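Long-range contacts in bifunctional protein PutA (Bradyrhizobium diazoefficiens, PDB 6BSN), which probably oxidises proline to glutamate in two steps, through an FAD-dependent proline dehydrogenase and an NAD-dependent aldehyde dehydrogenase held in one chain: residues Asp307-Ala312 with Arg336-Arg341; Arg612-Phe617 with Phe661-Phe666; Val654-Trp659 with Val731-Ser736. The protein carries 1 engineered substitution. All coordinates share one frame; numbering follows the deposited sequence.

Contact 1: Asp307-Ala312 with Arg336-Arg341. With FDA (dihydroflavine-adenine dinucleotide), chain C.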
loop_
_atom_site.group_PDB
_atom_site.type_symbol
_atom_site.label_atom_id
_atom_site.label_comp_id
_atom_site.label_asym_id
_atom_site.label_seq_id
_atom_site.Cartn_x
_atom_site.Cartn_y
_atom_site.Cartn_z
ATOM N N ASP A 307 -1.927 -48.486 -46.338
ATOM C CA ASP A 307 -2.011 -48.170 -44.914
ATOM C C ASP A 307 -1.299 -46.865 -44.541
ATOM O O ASP A 307 -1.114 -46.586 -43.350
ATOM C CB ASP A 307 -1.441 -49.323 -44.068
ATOM C CG ASP A 307 -2.110 -50.685 -44.354
ATOM O OD1 ASP A 307 -3.271 -50.737 -44.821
ATOM O OD2 ASP A 307 -1.473 -51.722 -44.065
ATOM N N GLY A 308 -0.930 -46.039 -45.516
ATOM C CA GLY A 308 -0.168 -44.845 -45.230
ATOM C C GLY A 308 -0.916 -43.527 -45.185
ATOM O O GLY A 308 -0.299 -42.500 -44.872
ATOM N N PHE A 309 -2.212 -43.502 -45.490
ATOM C CA PHE A 309 -2.945 -42.242 -45.459
ATOM C C PHE A 309 -3.113 -41.779 -44.028
ATOM O O PHE A 309 -3.380 -42.588 -43.136
ATOM C CB PHE A 309 -4.333 -42.367 -46.091
ATOM C CG PHE A 309 -5.054 -41.050 -46.196
ATOM C CD1 PHE A 309 -4.931 -40.269 -47.330
ATOM C CD2 PHE A 309 -5.850 -40.586 -45.161
ATOM C CE1 PHE A 309 -5.586 -39.040 -47.431
ATOM C CE2 PHE A 309 -6.493 -39.343 -45.256
ATOM C CZ PHE A 309 -6.356 -38.581 -46.400
ATOM N N GLY A 310 -3.006 -40.471 -43.811
ATOM C CA GLY A 310 -3.260 -39.993 -42.466
ATOM C C GLY A 310 -3.283 -38.484 -42.337
ATOM O O GLY A 310 -3.230 -37.749 -43.326
ATOM N N LEU A 311 -3.350 -38.034 -41.077
ATOM C CA LEU A 311 -3.514 -36.625 -40.762
ATOM C C LEU A 311 -2.881 -36.346 -39.409
ATOM O O LEU A 311 -2.650 -37.262 -38.610
ATOM C CB LEU A 311 -4.988 -36.240 -40.734
ATOM C CG LEU A 311 -5.727 -36.560 -39.431
ATOM C CD1 LEU A 311 -7.085 -35.849 -39.421
ATOM C CD2 LEU A 311 -5.899 -38.046 -39.202
ATOM N N ALA A 312 -2.584 -35.069 -39.161
ATOM C CA ALA A 312 -2.169 -34.633 -37.831
ATOM C C ALA A 312 -3.370 -34.115 -37.043
ATOM O O ALA A 312 -4.291 -33.516 -37.609
ATOM C CB ALA A 312 -1.088 -33.550 -37.879
ATOM N N ARG A 336 -10.161 -49.033 -43.307
ATOM C CA ARG A 336 -8.794 -48.653 -43.614
ATOM C C ARG A 336 -7.953 -48.688 -42.353
ATOM O O ARG A 336 -8.462 -48.606 -41.232
ATOM C CB ARG A 336 -8.686 -47.241 -44.222
ATOM C CG ARG A 336 -9.535 -47.040 -45.445
ATOM C CD ARG A 336 -9.028 -47.805 -46.657
ATOM N NE ARG A 336 -10.015 -47.658 -47.725
ATOM C CZ ARG A 336 -10.180 -46.546 -48.438
ATOM N NH1 ARG A 336 -11.118 -46.495 -49.367
ATOM N NH2 ARG A 336 -9.407 -45.485 -48.224
ATOM N N LYS A 337 -6.648 -48.807 -42.576
ATOM C CA LYS A 337 -5.630 -48.499 -41.589
ATOM C C LYS A 337 -5.061 -47.122 -41.908
ATOM O O LYS A 337 -4.821 -46.796 -43.080
ATOM C CB LYS A 337 -4.519 -49.550 -41.606
ATOM C CG LYS A 337 -4.907 -50.893 -41.038
ATOM C CD LYS A 337 -3.685 -51.814 -41.080
ATOM C CE LYS A 337 -3.806 -52.943 -40.072
ATOM N NZ LYS A 337 -2.480 -53.239 -39.483
ATOM N N LEU A 338 -4.876 -46.309 -40.861
ATOM C CA LEU A 338 -4.406 -44.936 -40.966
ATOM C C LEU A 338 -3.201 -44.712 -40.062
ATOM O O LEU A 338 -3.093 -45.286 -38.971
ATOM C CB LEU A 338 -5.501 -43.939 -40.569
ATOM C CG LEU A 338 -6.821 -44.014 -41.328
ATOM C CD1 LEU A 338 -7.767 -42.994 -40.749
ATOM C CD2 LEU A 338 -6.599 -43.785 -42.812
ATOM N N MET A 339 -2.298 -43.866 -40.526
ATOM C CA MET A 339 -1.201 -43.366 -39.718
ATOM C C MET A 339 -1.596 -41.965 -39.273
ATOM O O MET A 339 -1.916 -41.120 -40.112
ATOM C CB MET A 339 0.098 -43.392 -40.520
ATOM C CG MET A 339 0.478 -44.847 -40.916
ATOM S SD MET A 339 1.849 -45.063 -42.078
ATOM C CE MET A 339 3.268 -44.763 -41.015
ATOM N N VAL A 340 -1.647 -41.744 -37.958
ATOM C CA VAL A 340 -2.248 -40.546 -37.362
ATOM C C VAL A 340 -1.211 -39.872 -36.475
ATOM O O VAL A 340 -0.723 -40.481 -35.518
ATOM C CB VAL A 340 -3.510 -40.917 -36.577
ATOM C CG1 VAL A 340 -4.094 -39.729 -35.806
ATOM C CG2 VAL A 340 -4.498 -41.510 -37.545
ATOM N N ARG A 341 -0.877 -38.623 -36.791
ATOM C CA ARG A 341 0.165 -37.887 -36.086
ATOM C C ARG A 341 -0.448 -37.020 -34.993
ATOM O O ARG A 341 -1.331 -36.201 -35.270
ATOM C CB ARG A 341 0.971 -37.006 -37.044
ATOM C CG ARG A 341 2.044 -36.198 -36.315
ATOM C CD ARG A 341 2.550 -35.000 -37.137
ATOM N NE ARG A 341 3.054 -35.456 -38.419
ATOM C CZ ARG A 341 2.897 -34.793 -39.548
ATOM N NH1 ARG A 341 2.262 -33.622 -39.577
ATOM N NH2 ARG A 341 3.379 -35.311 -40.651
HETATM P PA FDA C . 6.815 -28.303 -26.082
HETATM O O1A FDA C . 7.834 -27.283 -25.500
HETATM O O2A FDA C . 6.433 -29.448 -25.325
HETATM O O5B FDA C . 5.427 -27.826 -26.288
HETATM C C5B FDA C . 5.219 -26.583 -26.948
HETATM C C4B FDA C . 3.744 -26.421 -27.308
HETATM O O4B FDA C . 2.933 -26.231 -26.180
HETATM C C3B FDA C . 3.409 -25.260 -28.188
HETATM O O3B FDA C . 3.718 -25.529 -29.491
HETATM C C2B FDA C . 1.957 -25.123 -27.973
HETATM O O2B FDA C . 1.256 -26.007 -28.783
HETATM C C1B FDA C . 1.808 -25.499 -26.535
HETATM N N9A FDA C . 1.692 -24.360 -25.638
HETATM C C8A FDA C . 2.640 -23.395 -25.335
HETATM N N7A FDA C . 2.121 -22.528 -24.478
HETATM C C5A FDA C . 0.807 -22.890 -24.188
HETATM C C6A FDA C . -0.195 -22.379 -23.386
HETATM N N6A FDA C . 0.031 -21.197 -22.600
HETATM N N1A FDA C . -1.390 -22.987 -23.321
HETATM C C2A FDA C . -1.655 -24.097 -24.039
HETATM N N3A FDA C . -0.686 -24.627 -24.832
HETATM C C4A FDA C . 0.518 -24.065 -24.923
HETATM N N1 FDA C . 1.823 -28.464 -35.363
HETATM C C2 FDA C . 0.524 -28.254 -35.919
HETATM O O2 FDA C . -0.277 -27.319 -35.311
HETATM N N3 FDA C . 0.097 -28.994 -37.053
HETATM C C4 FDA C . 0.964 -29.942 -37.633
HETATM O O4 FDA C . 0.581 -30.676 -38.725
HETATM C C4X FDA C . 2.315 -30.164 -37.046
HETATM N N5 FDA C . 3.218 -31.098 -37.655
HETATM C C5X FDA C . 4.441 -31.432 -36.941
HETATM C C6 FDA C . 5.294 -32.551 -37.458
HETATM C C7 FDA C . 6.448 -32.915 -36.713
HETATM C C7M FDA C . 7.313 -34.037 -37.218
HETATM C C8 FDA C . 6.789 -32.228 -35.498
HETATM C C8M FDA C . 8.007 -32.591 -34.685
HETATM C C9 FDA C . 5.978 -31.174 -35.024
HETATM C C9A FDA C . 4.772 -30.783 -35.788
HETATM N N10 FDA C . 3.992 -29.643 -35.348
HETATM C C10 FDA C . 2.709 -29.441 -35.952
HETATM C "C1'" FDA C . 4.474 -28.682 -34.338
HETATM C "C2'" FDA C . 3.936 -29.030 -32.961
HETATM O "O2'" FDA C . 2.567 -28.838 -32.918
HETATM C "C3'" FDA C . 4.598 -28.184 -31.886
HETATM O "O3'" FDA C . 4.348 -26.881 -32.213
HETATM C "C4'" FDA C . 6.114 -28.323 -31.728
HETATM O "O4'" FDA C . 6.539 -29.589 -32.107
HETATM C "C5'" FDA C . 6.539 -28.087 -30.283
HETATM O "O5'" FDA C . 5.827 -28.934 -29.401
HETATM P P FDA C . 6.531 -29.974 -28.396
HETATM O O1P FDA C . 5.731 -31.228 -27.921
HETATM O O2P FDA C . 7.864 -30.233 -29.181
HETATM O O3P FDA C . 7.252 -28.923 -27.366
HETATM O O HOH W 1 -5.838 -49.471 -45.305
HETATM O O HOH W 2 -4.318 -45.468 -45.360
#

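Contact 2: Arg612-Phe617 with Phe661-Phe666. With PRO (proline), chain D.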
loop_
_atom_site.group_PDB
_atom_site.type_symbol
_atom_site.label_atom_id
_atom_site.label_comp_id
_atom_site.label_asym_id
_atom_site.label_seq_id
_atom_site.Cartn_x
_atom_site.Cartn_y
_atom_site.Cartn_z
ATOM N N ARG A 612 -21.557 -5.236 -34.254
ATOM C CA ARG A 612 -20.668 -5.206 -33.099
ATOM C C ARG A 612 -20.146 -3.796 -32.846
ATOM O O ARG A 612 -20.143 -3.319 -31.705
ATOM C CB ARG A 612 -19.487 -6.163 -33.304
ATOM C CG ARG A 612 -19.829 -7.641 -33.202
ATOM C CD ARG A 612 -18.546 -8.455 -33.169
ATOM N NE ARG A 612 -17.820 -8.236 -31.918
ATOM C CZ ARG A 612 -16.526 -8.509 -31.733
ATOM N NH1 ARG A 612 -15.790 -9.004 -32.729
ATOM N NH2 ARG A 612 -15.959 -8.282 -30.552
ATOM N N GLU A 613 -19.709 -3.118 -33.911
ATOM C CA GLU A 613 -19.190 -1.761 -33.794
ATOM C C GLU A 613 -20.256 -0.813 -33.239
ATOM O O GLU A 613 -19.954 0.061 -32.419
ATOM C CB GLU A 613 -18.692 -1.288 -35.169
ATOM C CG GLU A 613 -17.930 0.026 -35.166
ATOM C CD GLU A 613 -17.556 0.484 -36.573
ATOM O OE1 GLU A 613 -17.132 -0.372 -37.370
ATOM O OE2 GLU A 613 -17.640 1.693 -36.875
ATOM N N ALA A 614 -21.506 -0.983 -33.671
ATOM C CA ALA A 614 -22.597 -0.154 -33.161
ATOM C C ALA A 614 -22.777 -0.335 -31.659
ATOM O O ALA A 614 -22.897 0.650 -30.918
ATOM C CB ALA A 614 -23.892 -0.482 -33.903
ATOM N N ALA A 615 -22.825 -1.591 -31.192
ATOM C CA ALA A 615 -22.897 -1.847 -29.750
ATOM C C ALA A 615 -21.660 -1.325 -29.032
ATOM O O ALA A 615 -21.770 -0.745 -27.944
ATOM C CB ALA A 615 -23.074 -3.346 -29.463
ATOM N N ASP A 616 -20.478 -1.503 -29.636
ATOM C CA ASP A 616 -19.235 -1.035 -29.017
ATOM C C ASP A 616 -19.240 0.491 -28.851
ATOM O O ASP A 616 -18.801 1.007 -27.813
ATOM C CB ASP A 616 -18.005 -1.476 -29.850
ATOM C CG ASP A 616 -17.728 -3.019 -29.835
ATOM O OD1 ASP A 616 -18.228 -3.775 -28.956
ATOM O OD2 ASP A 616 -16.937 -3.469 -30.716
ATOM N N PHE A 617 -19.705 1.230 -29.871
ATOM C CA PHE A 617 -19.850 2.685 -29.743
ATOM C C PHE A 617 -20.724 3.048 -28.536
ATOM O O PHE A 617 -20.367 3.915 -27.732
ATOM C CB PHE A 617 -20.462 3.293 -31.013
ATOM C CG PHE A 617 -19.465 3.677 -32.084
ATOM C CD1 PHE A 617 -19.649 3.254 -33.393
ATOM C CD2 PHE A 617 -18.400 4.509 -31.806
ATOM C CE1 PHE A 617 -18.745 3.604 -34.397
ATOM C CE2 PHE A 617 -17.497 4.869 -32.795
ATOM C CZ PHE A 617 -17.662 4.415 -34.090
ATOM N N PHE A 661 -21.692 2.938 -43.561
ATOM C CA PHE A 661 -21.859 2.370 -42.222
ATOM C C PHE A 661 -23.156 2.941 -41.663
ATOM O O PHE A 661 -23.167 3.803 -40.772
ATOM C CB PHE A 661 -20.650 2.637 -41.326
ATOM C CG PHE A 661 -19.460 1.779 -41.680
ATOM C CD1 PHE A 661 -18.489 2.239 -42.559
ATOM C CD2 PHE A 661 -19.338 0.498 -41.160
ATOM C CE1 PHE A 661 -17.400 1.432 -42.896
ATOM C CE2 PHE A 661 -18.259 -0.316 -41.485
ATOM C CZ PHE A 661 -17.290 0.144 -42.353
ATOM N N PRO A 662 -24.287 2.460 -42.185
ATOM C CA PRO A 662 -25.566 3.122 -41.934
ATOM C C PRO A 662 -26.113 2.879 -40.540
ATOM O O PRO A 662 -27.141 3.477 -40.181
ATOM C CB PRO A 662 -26.491 2.505 -42.995
ATOM C CG PRO A 662 -25.757 1.315 -43.563
ATOM C CD PRO A 662 -24.452 1.159 -42.853
ATOM N N LEU A 663 -25.500 1.992 -39.761
ATOM C CA LEU A 663 -25.924 1.765 -38.389
ATOM C C LEU A 663 -24.888 2.245 -37.389
ATOM O O LEU A 663 -25.223 3.009 -36.483
ATOM C CB LEU A 663 -26.224 0.282 -38.163
ATOM C CG LEU A 663 -26.504 -0.081 -36.706
ATOM C CD1 LEU A 663 -27.845 0.489 -36.288
ATOM C CD2 LEU A 663 -26.470 -1.599 -36.499
ATOM N N ALA A 664 -23.619 1.850 -37.564
ATOM C CA ALA A 664 -22.601 2.108 -36.551
ATOM C C ALA A 664 -22.142 3.562 -36.560
ATOM O O ALA A 664 -21.967 4.161 -35.500
ATOM C CB ALA A 664 -21.405 1.171 -36.743
ATOM N N ILE A 665 -21.890 4.134 -37.739
ATOM C CA ILE A 665 -21.513 5.539 -37.756
ATOM C C ILE A 665 -22.724 6.403 -37.483
ATOM O O ILE A 665 -22.618 7.446 -36.826
ATOM C CB ILE A 665 -20.830 5.909 -39.078
ATOM C CG1 ILE A 665 -19.405 5.372 -39.070
ATOM C CG2 ILE A 665 -20.809 7.415 -39.272
ATOM C CD1 ILE A 665 -18.620 5.821 -40.279
ATOM N N PHE A 666 -23.896 5.968 -37.950
ATOM C CA PHE A 666 -25.129 6.629 -37.565
ATOM C C PHE A 666 -25.268 6.681 -36.046
ATOM O O PHE A 666 -25.557 7.740 -35.475
ATOM C CB PHE A 666 -26.334 5.921 -38.185
ATOM C CG PHE A 666 -27.634 6.467 -37.699
ATOM C CD1 PHE A 666 -28.165 7.617 -38.263
ATOM C CD2 PHE A 666 -28.309 5.863 -36.642
ATOM C CE1 PHE A 666 -29.363 8.158 -37.787
ATOM C CE2 PHE A 666 -29.497 6.399 -36.159
ATOM C CZ PHE A 666 -30.024 7.543 -36.737
HETATM N N PRO D . -14.657 2.410 -39.691
HETATM C CA PRO D . -14.254 2.047 -41.043
HETATM C C PRO D . -12.980 1.188 -41.007
HETATM O O PRO D . -12.169 1.306 -40.060
HETATM C CB PRO D . -14.033 3.293 -41.863
HETATM C CG PRO D . -14.675 4.393 -41.018
HETATM C CD PRO D . -14.636 3.834 -39.557
HETATM O OXT PRO D . -12.744 0.377 -41.930
#

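Contact 3: Val654-Trp659 with Val731-Ser736. With PRO (proline), chain H.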
loop_
_atom_site.group_PDB
_atom_site.type_symbol
_atom_site.label_atom_id
_atom_site.label_comp_id
_atom_site.label_asym_id
_atom_site.label_seq_id
_atom_site.Cartn_x
_atom_site.Cartn_y
_atom_site.Cartn_z
ATOM N N VAL A 654 -26.915 18.545 -35.053
ATOM C CA VAL A 654 -27.328 17.886 -36.291
ATOM C C VAL A 654 -26.304 16.801 -36.613
ATOM O O VAL A 654 -25.094 17.068 -36.636
ATOM C CB VAL A 654 -27.453 18.898 -37.441
ATOM C CG1 VAL A 654 -27.690 18.192 -38.760
ATOM C CG2 VAL A 654 -28.599 19.896 -37.151
ATOM N N ALA A 655 -26.780 15.576 -36.834
ATOM C CA ALA A 655 -25.934 14.438 -37.179
ATOM C C ALA A 655 -26.261 13.998 -38.600
ATOM O O ALA A 655 -27.421 13.684 -38.906
ATOM C CB ALA A 655 -26.138 13.278 -36.209
ATOM N N ILE A 656 -25.254 13.994 -39.469
ATOM C CA ILE A 656 -25.423 13.578 -40.863
ATOM C C ILE A 656 -24.506 12.390 -41.120
ATOM O O ILE A 656 -23.285 12.485 -40.925
ATOM C CB ILE A 656 -25.135 14.723 -41.839
ATOM C CG1 ILE A 656 -26.155 15.847 -41.620
ATOM C CG2 ILE A 656 -25.184 14.194 -43.268
ATOM C CD1 ILE A 656 -25.860 17.130 -42.371
ATOM N N SER A 657 -25.092 11.273 -41.559
ATOM C CA SER A 657 -24.382 10.006 -41.575
ATOM C C SER A 657 -24.379 9.403 -42.979
ATOM O O SER A 657 -25.302 9.646 -43.767
ATOM C CB SER A 657 -25.012 9.004 -40.596
ATOM O OG SER A 657 -26.380 8.802 -40.893
ATOM N N PRO A 658 -23.363 8.606 -43.313
ATOM C CA PRO A 658 -23.247 8.038 -44.656
ATOM C C PRO A 658 -24.017 6.731 -44.800
ATOM O O PRO A 658 -24.527 6.165 -43.832
ATOM C CB PRO A 658 -21.738 7.773 -44.790
ATOM C CG PRO A 658 -21.246 7.562 -43.371
ATOM C CD PRO A 658 -22.306 8.098 -42.421
ATOM N N TRP A 659 -24.070 6.249 -46.049
ATOM C CA TRP A 659 -24.723 4.981 -46.354
ATOM C C TRP A 659 -23.815 3.771 -46.138
ATOM O O TRP A 659 -24.313 2.636 -46.110
ATOM C CB TRP A 659 -25.249 4.980 -47.806
ATOM C CG TRP A 659 -24.234 5.406 -48.858
ATOM C CD1 TRP A 659 -24.152 6.633 -49.476
ATOM C CD2 TRP A 659 -23.166 4.616 -49.405
ATOM N NE1 TRP A 659 -23.103 6.648 -50.375
ATOM C CE2 TRP A 659 -22.483 5.425 -50.351
ATOM C CE3 TRP A 659 -22.718 3.302 -49.191
ATOM C CZ2 TRP A 659 -21.376 4.964 -51.070
ATOM C CZ3 TRP A 659 -21.616 2.844 -49.909
ATOM C CH2 TRP A 659 -20.957 3.676 -50.834
ATOM N N VAL A 731 -22.623 20.492 -35.567
ATOM C CA VAL A 731 -22.838 19.530 -36.638
ATOM C C VAL A 731 -21.783 18.433 -36.551
ATOM O O VAL A 731 -20.579 18.708 -36.463
ATOM C CB VAL A 731 -22.804 20.207 -38.021
ATOM C CG1 VAL A 731 -22.887 19.158 -39.129
ATOM C CG2 VAL A 731 -23.955 21.228 -38.152
ATOM N N VAL A 732 -22.230 17.188 -36.602
ATOM C CA VAL A 732 -21.327 16.054 -36.690
ATOM C C VAL A 732 -21.631 15.369 -38.021
ATOM O O VAL A 732 -22.787 15.017 -38.302
ATOM C CB VAL A 732 -21.462 15.125 -35.463
ATOM C CG1 VAL A 732 -22.911 14.684 -35.236
ATOM C CG2 VAL A 732 -20.470 13.960 -35.518
ATOM N N PHE A 733 -20.606 15.245 -38.869
ATOM C CA PHE A 733 -20.815 14.904 -40.267
ATOM C C PHE A 733 -19.792 13.877 -40.726
ATOM O O PHE A 733 -18.600 13.995 -40.443
ATOM C CB PHE A 733 -20.732 16.153 -41.166
ATOM C CG PHE A 733 -20.690 15.839 -42.648
ATOM C CD1 PHE A 733 -19.472 15.759 -43.324
ATOM C CD2 PHE A 733 -21.858 15.617 -43.361
ATOM C CE1 PHE A 733 -19.430 15.475 -44.689
ATOM C CE2 PHE A 733 -21.820 15.327 -44.711
ATOM C CZ PHE A 733 -20.597 15.256 -45.379
ATOM N N THR A 734 -20.262 12.881 -41.457
ATOM C CA THR A 734 -19.386 11.911 -42.089
ATOM C C THR A 734 -19.825 11.758 -43.535
ATOM O O THR A 734 -20.969 11.370 -43.799
ATOM C CB THR A 734 -19.420 10.571 -41.355
ATOM O OG1 THR A 734 -19.013 10.783 -40.000
ATOM C CG2 THR A 734 -18.439 9.584 -41.998
ATOM N N GLY A 735 -18.929 12.094 -44.466
ATOM C CA GLY A 735 -19.248 12.053 -45.884
ATOM C C GLY A 735 -18.140 12.632 -46.737
ATOM O O GLY A 735 -16.961 12.458 -46.422
ATOM N N SER A 736 -18.498 13.330 -47.806
ATOM C CA SER A 736 -17.523 13.815 -48.769
ATOM C C SER A 736 -16.949 15.157 -48.341
ATOM O O SER A 736 -17.579 15.930 -47.608
ATOM C CB SER A 736 -18.152 13.961 -50.155
ATOM O OG SER A 736 -19.021 15.079 -50.189
HETATM N N PRO H . -18.256 10.092 -50.660
HETATM C CA PRO H . -19.255 9.430 -49.841
HETATM C C PRO H . -18.657 9.194 -48.439
HETATM O O PRO H . -17.577 9.776 -48.152
HETATM C CB PRO H . -19.688 8.129 -50.480
HETATM C CG PRO H . -18.871 8.032 -51.768
HETATM C CD PRO H . -17.844 9.204 -51.702
HETATM O OXT PRO H . -19.231 8.444 -47.591
#

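Contact 1: Asp307-Ala312 with Arg336-Arg341
Two backbone hydrogen bonds join Leu311 and Phe309 to the neighbouring strand: Arg341 N gives its hydrogen to Leu311 O at 2.9 Å, nearly straight at 164°, and Met339 N gives its own to Phe309 O at 3.1 Å. The strands 309-314 and 338-343 run parallel and, with helix 320-333 between them in the chain, make one beta-alpha-beta unit of the proline dehydrogenase TIM barrel. Before the strands a water bridges Asp307 OD1 and Lys337 N; a second accepts from Phe309 N and lies near Lys337 O. The carboxylate of Asp307 does not pair with the lysine ammonium; Asp307 OD2 and Lys337 NZ stay 4.9 Å apart, and the acid lies instead across the aliphatic part of Lys337, with Asp307 OD1 3.6 Å from Lys337 CB. Met339 runs past the turn before the strand and sets SD 3.7 Å from Gly308 CA. On the helix side, Leu338 reaches the Phe309 ring at its edge, CD2 to CD2, and Leu311 CD2 lies beside the methyls of Val340; helix 320-333 packs on Leu311, Leu338 and Val340 through Val327. At the other end both segments enter the flavin pocket. Arg341 leaves its strand with CG anti to the backbone N (chi1 178°) and bends at chi3, which brings the guanidinium up to the reduced flavin. One face takes the rim of the ring system at C6, while O4 lies at the guanidinium edge, in plane. A salt bridge from NH1 to Asp280 and hydrogen bonds to Ser237, Gln418 and Tyr443 probably fix its rotation. Arg341 NH1 comes 3.3 Å from flavin N5, and Ala312 CB 3.4 Å from flavin O4.

Contact 2: Arg612-Phe617 with Phe661-Phe666
Glu613 and Ala664 meet where helix 604-629 passes the start of helix 664-675, in the aldehyde dehydrogenase part of the protein. With chi1 at -171° the acid swings clear of its own backbone N and runs out extended, drawing CB, CG and CD past the methyl of Ala664; Glu613 OE2 at the end is still only 3.8 Å from Ala664 CB. That methyl fits closely against the helix backbone as well, 3.8 Å from Ala614 N, and the two alanine CA atoms approach to 4.1 Å. On the side of Ala614, its CB meets Leu663 CD2. One turn further along, Phe617 slants its ring against the backbone of Ala664, with Phe617 CD1 3.3 Å from Ala664 O, and sets CE1 near the methyl. Phe661 approaches the Glu613 carboxylate obliquely, Phe661 CE2 lying 4.3 Å from Glu613 OE1; on the same side of the ring a bound proline sets its CA 3.7 Å from Phe661 CE1. This proline is held by Arg793, Ser795, Gly948 and Ala949. The Phe661 side chain lies about 7 Å from that of the engineered Ala794, at a predicted active-site position. An alanine in place of Glu613 would probably open a gap beside the Ala664 methyl and take one carboxylate away from beside the bound proline's nitrogen. Between 612-617 and 661-666 the contacts are van der Waals ones; the hydrogen bonds come from Glu610, one turn earlier, which accepts from the backbone N of Leu663 and Ala664. The buried Glu613 carboxylate, its OE2 4.2 Å from the proline N, probably favours a positively charged nitrogen at that side of the pocket.

Contact 3: Val654-Trp659 with Val731-Ser736
Ile656 lies beside Phe733 on the same face of the sheet and meets it through CB and CG2. From CB, 3.7 Å from Phe733 CD2, the CG2 methyl stands anti to the backbone N and reaches the phenyl ring at its edge, near the ring plane, 3.6 Å from Phe733 CD2 and slightly farther from CE2. With chi1 at -64° CG1 points away from the phenyl ring, and the terminal CD1 stays farther from it than CG2 does; Thr723 of helix 716-724 and Ile743 of helix 737-749 pack on this side chain. Between the backbones run three hydrogen bonds: Val732 N to Val654 O, Ile656 N to Val732 O, both at 2.9 Å and 169°, and Thr734 N to Ile656 O. They join parallel strands 641-656 and 730-734 of the Rossmann-type NAD-binding domain of the aldehyde dehydrogenase half, where Ser657, Trp659 and Ser736 belong to the NAD site. On the opposite sheet face, Ala655 CB meets Val732 CG1 at 3.7 Å. Past the strand ends, Pro658 crosses Thr734, Pro658 CG resting 3.7 Å from Thr734 CG2, while Thr734 OG1 is hydrogen-bonded to Gln669 OE1. Here a bound proline sits against Trp659 and Gly735, with the indole obliquely against its ring, Trp659 CZ2 to proline CB 3.6 Å, and its carboxylate O 3.2 Å from Gly735 C.

In the fold
Read from the N terminus, contact 1 closes first, bringing 336-341 back onto 307-312 after helix 320-333 within the flavin-binding proline dehydrogenase barrel. It is finished before the other two begin and lies far from them, its nearest atoms about 28 Å from contact 2 and about 42 Å from contact 3. Contacts 2 and 3 share the aldehyde dehydrogenase part and cross: 612-617 opens, 654-659 follows, 661-666 closes contact 2, and 731-736 closes contact 3. Strand 641-656 is followed, after a short loop, by helix 664-675, and the two contacts touch, Ile665 packing on Pro658 and Thr734, and Phe666 on Ser657. Helix 604-629 is thereby tied to the parallel NAD-binding strands.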